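Local coordinates for cellulase (Xanthomonas axonopodis pv. citri, PDB 5HOS), which is an endo-beta-1,4-glucanase of glycoside hydrolase family 5, which probably cleaves internal beta-1,4 linkages of cellulose chains, at residues K28-N33 with P335-I340; A61-K66 with N317-A322; N69-P74 with A106-I111; A270-G275 with W301-A306. One frame throughout, in Å; residues are numbered along the deposited sequence.

Contact 1. Residues K28-N33 with P335-I340; sequences KYAGVN and PRARRI. With SO4 (sulfate ion), chain B.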
loop_
_atom_site.group_PDB
_atom_site.type_symbol
_atom_site.label_atom_id
_atom_site.label_comp_id
_atom_site.label_asym_id
_atom_site.label_seq_id
_atom_site.Cartn_x
_atom_site.Cartn_y
_atom_site.Cartn_z
ATOM N N LYS A 28 8.843 -11.191 -4.567
ATOM C CA LYS A 28 9.077 -11.625 -3.188
ATOM C C LYS A 28 7.814 -11.580 -2.325
ATOM O O LYS A 28 7.641 -12.422 -1.443
ATOM C CB LYS A 28 10.172 -10.748 -2.565
ATOM C CG LYS A 28 10.518 -11.073 -1.120
ATOM C CD LYS A 28 11.793 -10.366 -0.694
ATOM C CE LYS A 28 12.144 -10.660 0.753
ATOM N NZ LYS A 28 13.423 -10.006 1.136
ATOM N N TYR A 29 6.943 -10.602 -2.562
ATOM C CA TYR A 29 5.805 -10.350 -1.675
ATOM C C TYR A 29 4.475 -10.536 -2.397
ATOM O O TYR A 29 4.285 -10.016 -3.495
ATOM C CB TYR A 29 5.889 -8.934 -1.116
ATOM C CG TYR A 29 7.178 -8.614 -0.377
ATOM C CD1 TYR A 29 7.354 -8.992 0.942
ATOM C CD2 TYR A 29 8.210 -7.913 -1.001
ATOM C CE1 TYR A 29 8.524 -8.704 1.623
ATOM C CE2 TYR A 29 9.385 -7.612 -0.328
ATOM C CZ TYR A 29 9.533 -8.014 0.984
ATOM O OH TYR A 29 10.670 -7.718 1.678
ATOM N N ALA A 30 3.562 -11.278 -1.770
ATOM C CA ALA A 30 2.206 -11.467 -2.283
ATOM C C ALA A 30 1.261 -11.414 -1.105
ATOM O O ALA A 30 1.406 -12.183 -0.154
ATOM C CB ALA A 30 2.078 -12.799 -2.978
ATOM N N GLY A 31 0.286 -10.524 -1.157
ATOM C CA GLY A 31 -0.581 -10.382 -0.019
ATOM C C GLY A 31 -1.839 -9.593 -0.220
ATOM O O GLY A 31 -2.367 -9.496 -1.335
ATOM N N VAL A 32 -2.307 -9.031 0.884
ATOM C CA VAL A 32 -3.635 -8.471 0.960
ATOM C C VAL A 32 -3.655 -7.263 1.895
ATOM O O VAL A 32 -2.937 -7.224 2.897
ATOM C CB VAL A 32 -4.634 -9.552 1.427
ATOM C CG1 VAL A 32 -4.358 -9.987 2.864
ATOM C CG2 VAL A 32 -6.071 -9.083 1.254
ATOM N N ASN A 33 -4.475 -6.281 1.547
ATOM C CA ASN A 33 -4.764 -5.163 2.433
ATOM C C ASN A 33 -5.793 -5.595 3.467
ATOM O O ASN A 33 -6.850 -6.105 3.101
ATOM C CB ASN A 33 -5.322 -3.972 1.655
ATOM C CG ASN A 33 -4.253 -3.200 0.929
ATOM O OD1 ASN A 33 -3.727 -2.222 1.461
ATOM N ND2 ASN A 33 -3.943 -3.614 -0.305
ATOM N N PRO A 335 -3.250 -19.505 -5.821
ATOM C CA PRO A 335 -2.176 -20.171 -6.583
ATOM C C PRO A 335 -1.081 -19.217 -7.093
ATOM O O PRO A 335 0.080 -19.615 -7.181
ATOM C CB PRO A 335 -2.910 -20.861 -7.750
ATOM C CG PRO A 335 -4.304 -20.342 -7.742
ATOM C CD PRO A 335 -4.588 -19.787 -6.380
ATOM N N ARG A 336 -1.445 -17.976 -7.412
ATOM C CA ARG A 336 -0.459 -16.970 -7.832
ATOM C C ARG A 336 0.461 -16.586 -6.669
ATOM O O ARG A 336 1.680 -16.490 -6.840
ATOM C CB ARG A 336 -1.159 -15.738 -8.412
ATOM C CG ARG A 336 -1.911 -16.017 -9.707
ATOM C CD ARG A 336 -0.961 -16.172 -10.884
ATOM N NE ARG A 336 -1.680 -16.381 -12.141
ATOM C CZ ARG A 336 -1.105 -16.551 -13.333
ATOM N NH1 ARG A 336 -1.865 -16.734 -14.407
ATOM N NH2 ARG A 336 0.222 -16.543 -13.461
ATOM N N ALA A 337 -0.124 -16.397 -5.489
ATOM C CA ALA A 337 0.656 -16.170 -4.270
ATOM C C ALA A 337 1.596 -17.340 -3.978
ATOM O O ALA A 337 2.756 -17.132 -3.627
ATOM C CB ALA A 337 -0.262 -15.914 -3.078
ATOM N N ARG A 338 1.098 -18.565 -4.147
ATOM C CA ARG A 338 1.905 -19.765 -3.896
ATOM C C ARG A 338 3.171 -19.828 -4.755
ATOM O O ARG A 338 4.225 -20.208 -4.261
ATOM C CB ARG A 338 1.076 -21.038 -4.088
ATOM C CG ARG A 338 1.763 -22.293 -3.579
ATOM C CD ARG A 338 0.839 -23.499 -3.636
ATOM N NE ARG A 338 1.302 -24.561 -2.738
ATOM C CZ ARG A 338 0.559 -25.573 -2.283
ATOM N NH1 ARG A 338 -0.724 -25.711 -2.625
ATOM N NH2 ARG A 338 1.109 -26.465 -1.463
ATOM N N ARG A 339 3.063 -19.462 -6.028
ATOM C CA ARG A 339 4.234 -19.390 -6.918
ATOM C C ARG A 339 5.301 -18.406 -6.402
ATOM O O ARG A 339 6.499 -18.623 -6.599
ATOM C CB ARG A 339 3.810 -19.032 -8.354
ATOM C CG ARG A 339 3.167 -20.195 -9.104
ATOM C CD ARG A 339 2.544 -19.800 -10.446
ATOM N NE ARG A 339 1.075 -19.745 -10.381
ATOM C CZ ARG A 339 0.243 -19.792 -11.429
ATOM N NH1 ARG A 339 0.698 -19.893 -12.682
ATOM N NH2 ARG A 339 -1.076 -19.741 -11.224
ATOM N N ILE A 340 4.852 -17.340 -5.738
ATOM C CA ILE A 340 5.745 -16.344 -5.136
ATOM C C ILE A 340 6.348 -16.837 -3.817
ATOM O O ILE A 340 7.561 -16.722 -3.617
ATOM C CB ILE A 340 5.009 -14.985 -4.962
ATOM C CG1 ILE A 340 4.697 -14.402 -6.348
ATOM C CG2 ILE A 340 5.831 -13.987 -4.146
ATOM C CD1 ILE A 340 3.576 -13.392 -6.357
HETATM S S SO4 B . 13.600 -6.528 -0.587
HETATM O O1 SO4 B . 14.286 -5.211 -0.589
HETATM O O2 SO4 B . 14.618 -7.603 -0.590
HETATM O O3 SO4 B . 12.760 -6.647 0.616
HETATM O O4 SO4 B . 12.784 -6.665 -1.810
HETATM O O HOH W 1 8.710 -14.995 -1.457
#
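I340 lays its CD1 methyl against A30, CD1 to CB 3.7 Å, while its other branch, CG2, touches the carbonyl oxygen of K28 at 3.6 Å. The two branches part because CG1 lies anti to the carbonyl carbon (chi1 -67°) and CG2 anti to the backbone N, letting it touch both A30 and K28 just before the strand. One helical turn earlier A337 meets the methyl of A30, CB to CB 3.9 Å; two alanines suit this spot, where the backbones come within 5.3 Å at their CA atoms. No direct hydrogen bond joins the segments, but one water donates to both K28 O and I340 O. On the strand's other side Y29 turns its OH to a sulfate ion, probably from the crystallisation liquor, at 2.6 Å from OH to O3, an oxygen in the plane of the ring. The extended chain of K28 passes with CG over one ring face, and its NZ reaches O2 of the same ion; R223 and R266 also bind it. The helix 330-341 runs roughly antiparallel to strand 29-34 outside the eight-stranded barrel, with I340 also touching W301 of strand 298-306 and R336 salt-bridged to E292 of helix 278-293.

Contact 2. Residues A61-K66 with N317-A322; sequences AYFAGK and NVQPDA
The ring of P320 sits on the ring of Y62: its CG lies 3.6 Å from the centroid of that ring and only 9° off the normal, a CH-pi contact over the centre of the face. With CG anti to the backbone N (chi1 171°), Y62 reaches out from helix 57-65, which puts the ring face under P320, and CG of K66 lies over the rim of the opposite face. F63 is buried and packs less closely across the contact; its edge faces V318 O, 3.8 Å from CZ, and CE1 stands 4.3 Å from V318 CG2. Toward the polar side, water replaces direct contact, donating to both Y62 OH and V318 O, while the phenol is also hydrogen-bonded to D326. The amide of Q319 approaches the F63 edge only distantly and gives its OE1 to the backbone N of G307. Beyond P320 the loop leaves the helix. N317 OD1 accepts from Q319 N at 3.0 Å, an Asx turn in the loop that follows the eighth strand of this TIM barrel and packs on helix 57-65.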
loop_
_atom_site.group_PDB
_atom_site.type_symbol
_atom_site.label_atom_id
_atom_site.label_comp_id
_atom_site.label_asym_id
_atom_site.label_seq_id
_atom_site.Cartn_x
_atom_site.Cartn_y
_atom_site.Cartn_z
ATOM N N ALA A 61 -3.351 -15.842 9.960
ATOM C CA ALA A 61 -3.253 -17.284 9.711
ATOM C C ALA A 61 -4.069 -17.712 8.478
ATOM O O ALA A 61 -3.587 -18.494 7.673
ATOM C CB ALA A 61 -3.674 -18.075 10.938
ATOM N N TYR A 62 -5.275 -17.164 8.311
ATOM C CA TYR A 62 -6.088 -17.472 7.135
ATOM C C TYR A 62 -5.360 -17.142 5.828
ATOM O O TYR A 62 -5.260 -17.984 4.930
ATOM C CB TYR A 62 -7.445 -16.748 7.164
ATOM C CG TYR A 62 -8.186 -16.909 5.851
ATOM C CD1 TYR A 62 -8.776 -18.125 5.507
ATOM C CD2 TYR A 62 -8.246 -15.865 4.923
ATOM C CE1 TYR A 62 -9.427 -18.292 4.291
ATOM C CE2 TYR A 62 -8.895 -16.021 3.707
ATOM C CZ TYR A 62 -9.487 -17.233 3.394
ATOM O OH TYR A 62 -10.133 -17.380 2.185
ATOM N N PHE A 63 -4.851 -15.920 5.720
ATOM C CA PHE A 63 -4.213 -15.494 4.473
ATOM C C PHE A 63 -2.881 -16.191 4.239
ATOM O O PHE A 63 -2.554 -16.512 3.102
ATOM C CB PHE A 63 -4.137 -13.964 4.384
ATOM C CG PHE A 63 -5.486 -13.340 4.154
ATOM C CD1 PHE A 63 -6.138 -13.517 2.930
ATOM C CD2 PHE A 63 -6.134 -12.646 5.158
ATOM C CE1 PHE A 63 -7.402 -12.981 2.704
ATOM C CE2 PHE A 63 -7.400 -12.105 4.937
ATOM C CZ PHE A 63 -8.034 -12.278 3.713
ATOM N N ALA A 64 -2.158 -16.492 5.317
ATOM C CA ALA A 64 -0.950 -17.328 5.220
ATOM C C ALA A 64 -1.289 -18.723 4.704
ATOM O O ALA A 64 -0.561 -19.269 3.867
ATOM C CB ALA A 64 -0.236 -17.421 6.564
ATOM N N GLY A 65 -2.408 -19.284 5.172
ATOM C CA GLY A 65 -2.884 -20.588 4.686
ATOM C C GLY A 65 -3.216 -20.575 3.196
ATOM O O GLY A 65 -3.128 -21.603 2.528
ATOM N N LYS A 66 -3.586 -19.402 2.677
ATOM C CA LYS A 66 -3.777 -19.191 1.234
ATOM C C LYS A 66 -2.493 -18.786 0.498
ATOM O O LYS A 66 -2.557 -18.311 -0.637
ATOM C CB LYS A 66 -4.875 -18.147 1.002
ATOM C CG LYS A 66 -6.237 -18.561 1.532
ATOM C CD LYS A 66 -6.864 -19.659 0.679
ATOM C CE LYS A 66 -7.636 -20.657 1.512
ATOM N NZ LYS A 66 -8.140 -21.749 0.635
ATOM N N ASN A 317 -14.024 -7.618 -1.851
ATOM C CA ASN A 317 -13.803 -8.193 -0.523
ATOM C C ASN A 317 -13.408 -9.662 -0.596
ATOM O O ASN A 317 -14.176 -10.484 -1.092
ATOM C CB ASN A 317 -15.052 -8.037 0.351
ATOM C CG ASN A 317 -14.821 -8.482 1.788
ATOM O OD1 ASN A 317 -13.675 -8.578 2.260
ATOM N ND2 ASN A 317 -15.908 -8.768 2.492
ATOM N N VAL A 318 -12.218 -9.996 -0.088
ATOM C CA VAL A 318 -11.775 -11.401 -0.039
ATOM C C VAL A 318 -11.696 -11.924 1.398
ATOM O O VAL A 318 -11.095 -12.963 1.652
ATOM C CB VAL A 318 -10.468 -11.658 -0.829
ATOM C CG1 VAL A 318 -10.720 -11.488 -2.318
ATOM C CG2 VAL A 318 -9.326 -10.761 -0.368
ATOM N N GLN A 319 -12.329 -11.215 2.330
ATOM C CA GLN A 319 -12.539 -11.727 3.689
ATOM C C GLN A 319 -13.421 -12.972 3.582
ATOM O O GLN A 319 -14.463 -12.915 2.917
ATOM C CB GLN A 319 -13.265 -10.687 4.554
ATOM C CG GLN A 319 -13.378 -11.040 6.032
ATOM C CD GLN A 319 -12.070 -10.864 6.780
ATOM O OE1 GLN A 319 -11.045 -10.515 6.194
ATOM N NE2 GLN A 319 -12.101 -11.090 8.083
ATOM N N PRO A 320 -13.023 -14.089 4.236
ATOM C CA PRO A 320 -13.906 -15.264 4.206
ATOM C C PRO A 320 -15.276 -14.958 4.817
ATOM O O PRO A 320 -15.392 -14.064 5.664
ATOM C CB PRO A 320 -13.147 -16.330 5.015
ATOM C CG PRO A 320 -11.974 -15.659 5.626
ATOM C CD PRO A 320 -11.769 -14.332 4.971
ATOM N N ASP A 321 -16.302 -15.674 4.364
ATOM C CA ASP A 321 -17.673 -15.453 4.850
ATOM C C ASP A 321 -17.873 -16.018 6.272
ATOM O O ASP A 321 -16.942 -16.565 6.867
ATOM C CB ASP A 321 -18.714 -15.998 3.845
ATOM C CG ASP A 321 -18.714 -17.527 3.715
ATOM O OD1 ASP A 321 -18.186 -18.247 4.584
ATOM O OD2 ASP A 321 -19.276 -18.016 2.716
ATOM N N ALA A 322 -19.090 -15.898 6.801
ATOM C CA ALA A 322 -19.421 -16.388 8.158
ATOM C C ALA A 322 -19.152 -17.883 8.409
ATOM O O ALA A 322 -18.978 -18.287 9.558
ATOM C CB ALA A 322 -20.872 -16.058 8.492
HETATM O O HOH W 2 -11.197 -15.533 0.499
#

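Contact 3. Residues N69-P74 with A106-I111; sequences NTVRLP and AKMYVI
N69 O accepts the backbone N of Y109 at 2.7 Å, the shortest bond between these strands, and M108 CA adds a CA-H...O contact to the same oxygen. The ladder continues in parallel register: Y109 O receives V71 N, V71 O receives I111 N, and I111 O receives L73 N at 2.8 Å. N69 is doubly useful as an asparagine. With chi1 at 71°, CG stands between the backbone N and carbonyl carbon, and OD1 takes the hydroxyl of T70 from above the carbonyl plane, 2.9 Å from OG1, and also the N of A30, while ND2 serves K28 O and approaches Y109 CE1 at 3.9 Å, the amide nearly perpendicular to the ring. These are strands two and three of the (beta/alpha)8 barrel, joined by the crossover through helix 90-105, which ends in a Schellman motif with K107 at positive phi. T70, R72, Y109 and I111 point to the barrel's inner side, where I111 CD1 reaches T70 CG2 at 3.8 Å and I111 CG2 flanks the aliphatic part of R72. That arginine is extended from CG to NE, carrying its guanidinium to N33 and into salt bridges with E227 and E271. On the outer side V71 CG2 meets M108 CE at 3.7 Å, the bent methionine also packing on A64 of helix 57-65, and L73 CB lies on V110 CG1 at 4.0 Å.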
loop_
_atom_site.group_PDB
_atom_site.type_symbol
_atom_site.label_atom_id
_atom_site.label_comp_id
_atom_site.label_asym_id
_atom_site.label_seq_id
_atom_site.Cartn_x
_atom_site.Cartn_y
_atom_site.Cartn_z
ATOM N N ASN A 69 2.174 -13.986 1.877
ATOM C CA ASN A 69 3.173 -13.668 2.893
ATOM C C ASN A 69 3.185 -12.213 3.355
ATOM O O ASN A 69 4.068 -11.831 4.105
ATOM C CB ASN A 69 4.572 -14.090 2.422
ATOM C CG ASN A 69 5.112 -13.212 1.301
ATOM O OD1 ASN A 69 4.398 -12.393 0.738
ATOM N ND2 ASN A 69 6.386 -13.385 0.978
ATOM N N THR A 70 2.215 -11.406 2.927
ATOM C CA THR A 70 2.235 -9.964 3.203
ATOM C C THR A 70 0.845 -9.439 3.550
ATOM O O THR A 70 -0.136 -9.818 2.931
ATOM C CB THR A 70 2.805 -9.194 1.993
ATOM O OG1 THR A 70 4.121 -9.687 1.698
ATOM C CG2 THR A 70 2.893 -7.694 2.260
ATOM N N VAL A 71 0.791 -8.587 4.569
ATOM C CA VAL A 71 -0.386 -7.800 4.906
ATOM C C VAL A 71 -0.004 -6.340 4.736
ATOM O O VAL A 71 1.004 -5.893 5.284
ATOM C CB VAL A 71 -0.843 -8.067 6.361
ATOM C CG1 VAL A 71 -1.781 -6.979 6.875
ATOM C CG2 VAL A 71 -1.496 -9.441 6.441
ATOM N N ARG A 72 -0.796 -5.597 3.971
ATOM C CA ARG A 72 -0.688 -4.147 3.984
ATOM C C ARG A 72 -1.701 -3.672 4.998
ATOM O O ARG A 72 -2.893 -4.029 4.919
ATOM C CB ARG A 72 -0.921 -3.527 2.604
ATOM C CG ARG A 72 -0.783 -2.007 2.549
ATOM C CD ARG A 72 -0.596 -1.562 1.111
ATOM N NE ARG A 72 -0.493 -0.123 0.879
ATOM C CZ ARG A 72 -1.504 0.704 0.586
ATOM N NH1 ARG A 72 -2.771 0.282 0.540
ATOM N NH2 ARG A 72 -1.243 1.983 0.332
ATOM N N LEU A 73 -1.220 -2.892 5.959
ATOM C CA LEU A 73 -2.033 -2.435 7.078
ATOM C C LEU A 73 -2.205 -0.916 7.053
ATOM O O LEU A 73 -1.322 -0.182 7.499
ATOM C CB LEU A 73 -1.379 -2.881 8.384
ATOM C CG LEU A 73 -2.152 -2.597 9.668
ATOM C CD1 LEU A 73 -3.327 -3.553 9.791
ATOM C CD2 LEU A 73 -1.224 -2.693 10.870
ATOM N N PRO A 74 -3.344 -0.439 6.518
ATOM C CA PRO A 74 -3.646 0.973 6.576
ATOM C C PRO A 74 -3.869 1.445 8.011
ATOM O O PRO A 74 -4.621 0.807 8.758
ATOM C CB PRO A 74 -4.956 1.086 5.794
ATOM C CG PRO A 74 -4.966 -0.064 4.878
ATOM C CD PRO A 74 -4.344 -1.159 5.697
ATOM N N ALA A 106 2.252 -15.821 11.744
ATOM C CA ALA A 106 1.805 -16.434 10.502
ATOM C C ALA A 106 2.874 -16.396 9.398
ATOM O O ALA A 106 2.551 -16.661 8.247
ATOM C CB ALA A 106 0.530 -15.739 10.028
ATOM N N LYS A 107 4.138 -16.126 9.764
ATOM C CA LYS A 107 5.265 -15.967 8.828
ATOM C C LYS A 107 4.980 -14.961 7.695
ATOM O O LYS A 107 5.272 -15.213 6.518
ATOM C CB LYS A 107 5.720 -17.328 8.288
ATOM C CG LYS A 107 6.075 -18.329 9.393
ATOM C CD LYS A 107 6.714 -19.594 8.827
ATOM C CE LYS A 107 6.579 -20.788 9.765
ATOM N NZ LYS A 107 7.050 -20.518 11.151
ATOM N N MET A 108 4.405 -13.822 8.074
ATOM C CA MET A 108 4.070 -12.773 7.130
ATOM C C MET A 108 4.812 -11.474 7.441
ATOM O O MET A 108 5.253 -11.241 8.580
ATOM C CB MET A 108 2.560 -12.518 7.135
ATOM C CG MET A 108 1.727 -13.725 6.735
ATOM S SD MET A 108 -0.033 -13.378 6.794
ATOM C CE MET A 108 -0.348 -12.750 5.151
ATOM N N TYR A 109 4.944 -10.649 6.404
ATOM C CA TYR A 109 5.429 -9.272 6.502
ATOM C C TYR A 109 4.245 -8.323 6.665
ATOM O O TYR A 109 3.126 -8.657 6.273
ATOM C CB TYR A 109 6.180 -8.891 5.224
ATOM C CG TYR A 109 7.401 -9.730 4.922
ATOM C CD1 TYR A 109 7.307 -10.888 4.160
ATOM C CD2 TYR A 109 8.657 -9.354 5.387
ATOM C CE1 TYR A 109 8.424 -11.660 3.879
ATOM C CE2 TYR A 109 9.785 -10.119 5.112
ATOM C CZ TYR A 109 9.659 -11.267 4.354
ATOM O OH TYR A 109 10.778 -12.030 4.068
ATOM N N VAL A 110 4.508 -7.137 7.225
ATOM C CA VAL A 110 3.486 -6.090 7.361
ATOM C C VAL A 110 4.015 -4.811 6.736
ATOM O O VAL A 110 5.086 -4.335 7.120
ATOM C CB VAL A 110 3.094 -5.816 8.829
ATOM C CG1 VAL A 110 2.139 -4.638 8.944
ATOM C CG2 VAL A 110 2.446 -7.037 9.439
ATOM N N ILE A 111 3.253 -4.258 5.793
ATOM C CA ILE A 111 3.483 -2.908 5.306
ATOM C C ILE A 111 2.676 -1.989 6.198
ATOM O O ILE A 111 1.445 -2.089 6.230
ATOM C CB ILE A 111 3.015 -2.721 3.845
ATOM C CG1 ILE A 111 3.736 -3.690 2.905
ATOM C CG2 ILE A 111 3.215 -1.273 3.380
ATOM C CD1 ILE A 111 3.003 -3.913 1.590
#

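Contact 4. Residues A270-G275 with W301-A306; sequences AEFGTG and WSWWAA
Two hydrogen bonds cross between the strands. W304 N points almost straight at F272 O, 2.8 Å away, and S302 OG donates to A270 O at 2.8 Å from above the carbonyl plane. A small serine suits that place because its hydroxyl, held between the backbone N and carbonyl carbon (chi1 50°), turns back to the neighbouring strand; A270 O also accepts from N33 ND2. The aromatic contacts centre on F272. W303 directs the edge of its six-membered ring toward the F272 face in an offset edge-to-face pair, planes at 84°, and W301 lies at the phenylalanine's rim, CE3 to CZ 3.4 Å. These strands are the seventh and eighth of the TIM barrel, the latter broken at the cis peptide between W304 and A305, where the chain turns a corner. Over the face of W303 lies G273, its CA 3.9 Å from the six-membered ring centroid in a CH-pi contact; having no CB, the glycine sits there close by W304 O. T274 OG1 meets the edge of the same indole, 3.4 Å from CH2. E271 makes a van der Waals contact with W304: its carboxylate lies over the rim of one indole face, OE2 to CE3 3.6 Å and planes 26° apart, with A305 CB on the opposite face. Its oxygens are bonded elsewhere, OE1 to Y231 and OE2 to an arginine, which hold the carboxylate there.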
loop_
_atom_site.group_PDB
_atom_site.type_symbol
_atom_site.label_atom_id
_atom_site.label_comp_id
_atom_site.label_asym_id
_atom_site.label_seq_id
_atom_site.Cartn_x
_atom_site.Cartn_y
_atom_site.Cartn_z
ATOM N N ALA A 270 0.699 -2.046 -4.649
ATOM C CA ALA A 270 0.206 -2.115 -3.269
ATOM C C ALA A 270 -1.319 -2.120 -3.150
ATOM O O ALA A 270 -1.845 -2.462 -2.091
ATOM C CB ALA A 270 0.786 -0.992 -2.427
ATOM N N GLU A 271 -2.012 -1.690 -4.204
ATOM C CA GLU A 271 -3.460 -1.850 -4.288
ATOM C C GLU A 271 -3.828 -2.235 -5.701
ATOM O O GLU A 271 -3.363 -1.612 -6.664
ATOM C CB GLU A 271 -4.214 -0.561 -3.950
ATOM C CG GLU A 271 -4.106 -0.104 -2.507
ATOM C CD GLU A 271 -5.087 0.999 -2.147
ATOM O OE1 GLU A 271 -6.036 1.244 -2.931
ATOM O OE2 GLU A 271 -4.907 1.621 -1.066
ATOM N N PHE A 272 -4.667 -3.264 -5.795
ATOM C CA PHE A 272 -5.374 -3.626 -7.023
ATOM C C PHE A 272 -6.529 -4.518 -6.614
ATOM O O PHE A 272 -6.481 -5.161 -5.557
ATOM C CB PHE A 272 -4.466 -4.359 -8.015
ATOM C CG PHE A 272 -4.006 -5.708 -7.539
ATOM C CD1 PHE A 272 -3.064 -5.821 -6.514
ATOM C CD2 PHE A 272 -4.522 -6.869 -8.099
ATOM C CE1 PHE A 272 -2.652 -7.061 -6.062
ATOM C CE2 PHE A 272 -4.099 -8.109 -7.658
ATOM C CZ PHE A 272 -3.168 -8.210 -6.638
ATOM N N GLY A 273 -7.561 -4.552 -7.445
ATOM C CA GLY A 273 -8.732 -5.363 -7.165
ATOM C C GLY A 273 -9.578 -5.528 -8.400
ATOM O O GLY A 273 -9.491 -4.731 -9.328
ATOM N N THR A 274 -10.402 -6.566 -8.390
ATOM C CA THR A 274 -11.279 -6.925 -9.513
ATOM C C THR A 274 -12.511 -7.615 -8.939
ATOM O O THR A 274 -12.417 -8.313 -7.921
ATOM C CB THR A 274 -10.615 -7.879 -10.541
ATOM O OG1 THR A 274 -10.174 -9.086 -9.900
ATOM C CG2 THR A 274 -9.439 -7.218 -11.248
ATOM N N GLY A 275 -13.661 -7.405 -9.575
ATOM C CA GLY A 275 -14.888 -8.040 -9.137
ATOM C C GLY A 275 -14.967 -9.472 -9.624
ATOM O O GLY A 275 -14.092 -9.946 -10.354
ATOM N N TRP A 301 3.066 -7.489 -4.716
ATOM C CA TRP A 301 1.708 -6.955 -4.841
ATOM C C TRP A 301 0.875 -7.253 -3.617
ATOM O O TRP A 301 1.182 -8.168 -2.858
ATOM C CB TRP A 301 1.009 -7.474 -6.101
ATOM C CG TRP A 301 1.019 -8.990 -6.346
ATOM C CD1 TRP A 301 1.802 -9.649 -7.242
ATOM C CD2 TRP A 301 0.166 -9.990 -5.756
ATOM N NE1 TRP A 301 1.524 -10.990 -7.235
ATOM C CE2 TRP A 301 0.519 -11.231 -6.336
ATOM C CE3 TRP A 301 -0.848 -9.963 -4.789
ATOM C CZ2 TRP A 301 -0.104 -12.438 -5.977
ATOM C CZ3 TRP A 301 -1.471 -11.170 -4.437
ATOM C CH2 TRP A 301 -1.098 -12.383 -5.036
ATOM N N SER A 302 -0.178 -6.456 -3.426
ATOM C CA SER A 302 -1.120 -6.663 -2.337
ATOM C C SER A 302 -2.515 -6.222 -2.770
ATOM O O SER A 302 -2.733 -5.074 -3.173
ATOM C CB SER A 302 -0.675 -5.974 -1.022
ATOM O OG SER A 302 -0.324 -4.607 -1.196
ATOM N N TRP A 303 -3.429 -7.189 -2.737
ATOM C CA TRP A 303 -4.823 -7.027 -3.142
ATOM C C TRP A 303 -5.583 -6.089 -2.218
ATOM O O TRP A 303 -5.386 -6.119 -0.997
ATOM C CB TRP A 303 -5.483 -8.413 -3.110
ATOM C CG TRP A 303 -6.953 -8.459 -3.324
ATOM C CD1 TRP A 303 -7.935 -8.319 -2.379
ATOM C CD2 TRP A 303 -7.614 -8.703 -4.559
ATOM N NE1 TRP A 303 -9.173 -8.447 -2.962
ATOM C CE2 TRP A 303 -9.004 -8.695 -4.299
ATOM C CE3 TRP A 303 -7.167 -8.938 -5.868
ATOM C CZ2 TRP A 303 -9.950 -8.908 -5.303
ATOM C CZ3 TRP A 303 -8.107 -9.148 -6.866
ATOM C CH2 TRP A 303 -9.480 -9.132 -6.578
ATOM N N TRP A 304 -6.457 -5.267 -2.799
ATOM C CA TRP A 304 -7.397 -4.454 -2.031
ATOM C C TRP A 304 -8.786 -5.076 -2.240
ATOM O O TRP A 304 -9.282 -5.055 -3.366
ATOM C CB TRP A 304 -7.407 -2.992 -2.508
ATOM C CG TRP A 304 -8.324 -2.160 -1.667
ATOM C CD1 TRP A 304 -9.669 -2.013 -1.821
ATOM C CD2 TRP A 304 -7.970 -1.406 -0.503
ATOM N NE1 TRP A 304 -10.177 -1.205 -0.832
ATOM C CE2 TRP A 304 -9.158 -0.824 -0.004
ATOM C CE3 TRP A 304 -6.770 -1.174 0.173
ATOM C CZ2 TRP A 304 -9.172 -0.007 1.129
ATOM C CZ3 TRP A 304 -6.784 -0.366 1.305
ATOM C CH2 TRP A 304 -7.980 0.204 1.776
ATOM N N ALA A 305 -9.437 -5.624 -1.211
ATOM C CA ALA A 305 -8.957 -5.709 0.184
ATOM C C ALA A 305 -9.688 -6.824 0.908
ATOM O O ALA A 305 -10.579 -7.449 0.356
ATOM C CB ALA A 305 -9.196 -4.395 0.911
ATOM N N ALA A 306 -9.281 -7.063 2.151
ATOM C CA ALA A 306 -10.041 -7.860 3.095
ATOM C C ALA A 306 -10.144 -7.061 4.402
ATOM O O ALA A 306 -9.784 -5.882 4.451
ATOM C CB ALA A 306 -9.377 -9.213 3.300
#

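How the contacts relate
Contacts 3 and 4 join neighbouring strands of one closed barrel, and strand 29-34 of contact 1 lies between their sheet pairs, bonding to N69 on one flank (A30 O to N69 N 2.8 Å) and to W303 on the other (N33 N to W303 O 2.7 Å). Across the barrel interior, R72 NH1 of contact 3 meets E271 OE2 of contact 4 at 3.0 Å; in family 5 enzymes the catalytic glutamates sit at the ends of strands four and seven, so E271 is probably the nucleophile, with this arginine beside it. Contact 2 lies outside the barrel wall, where F63 CZ touches A306 CB at 3.4 Å; its centre is about 13 Å from each of the others.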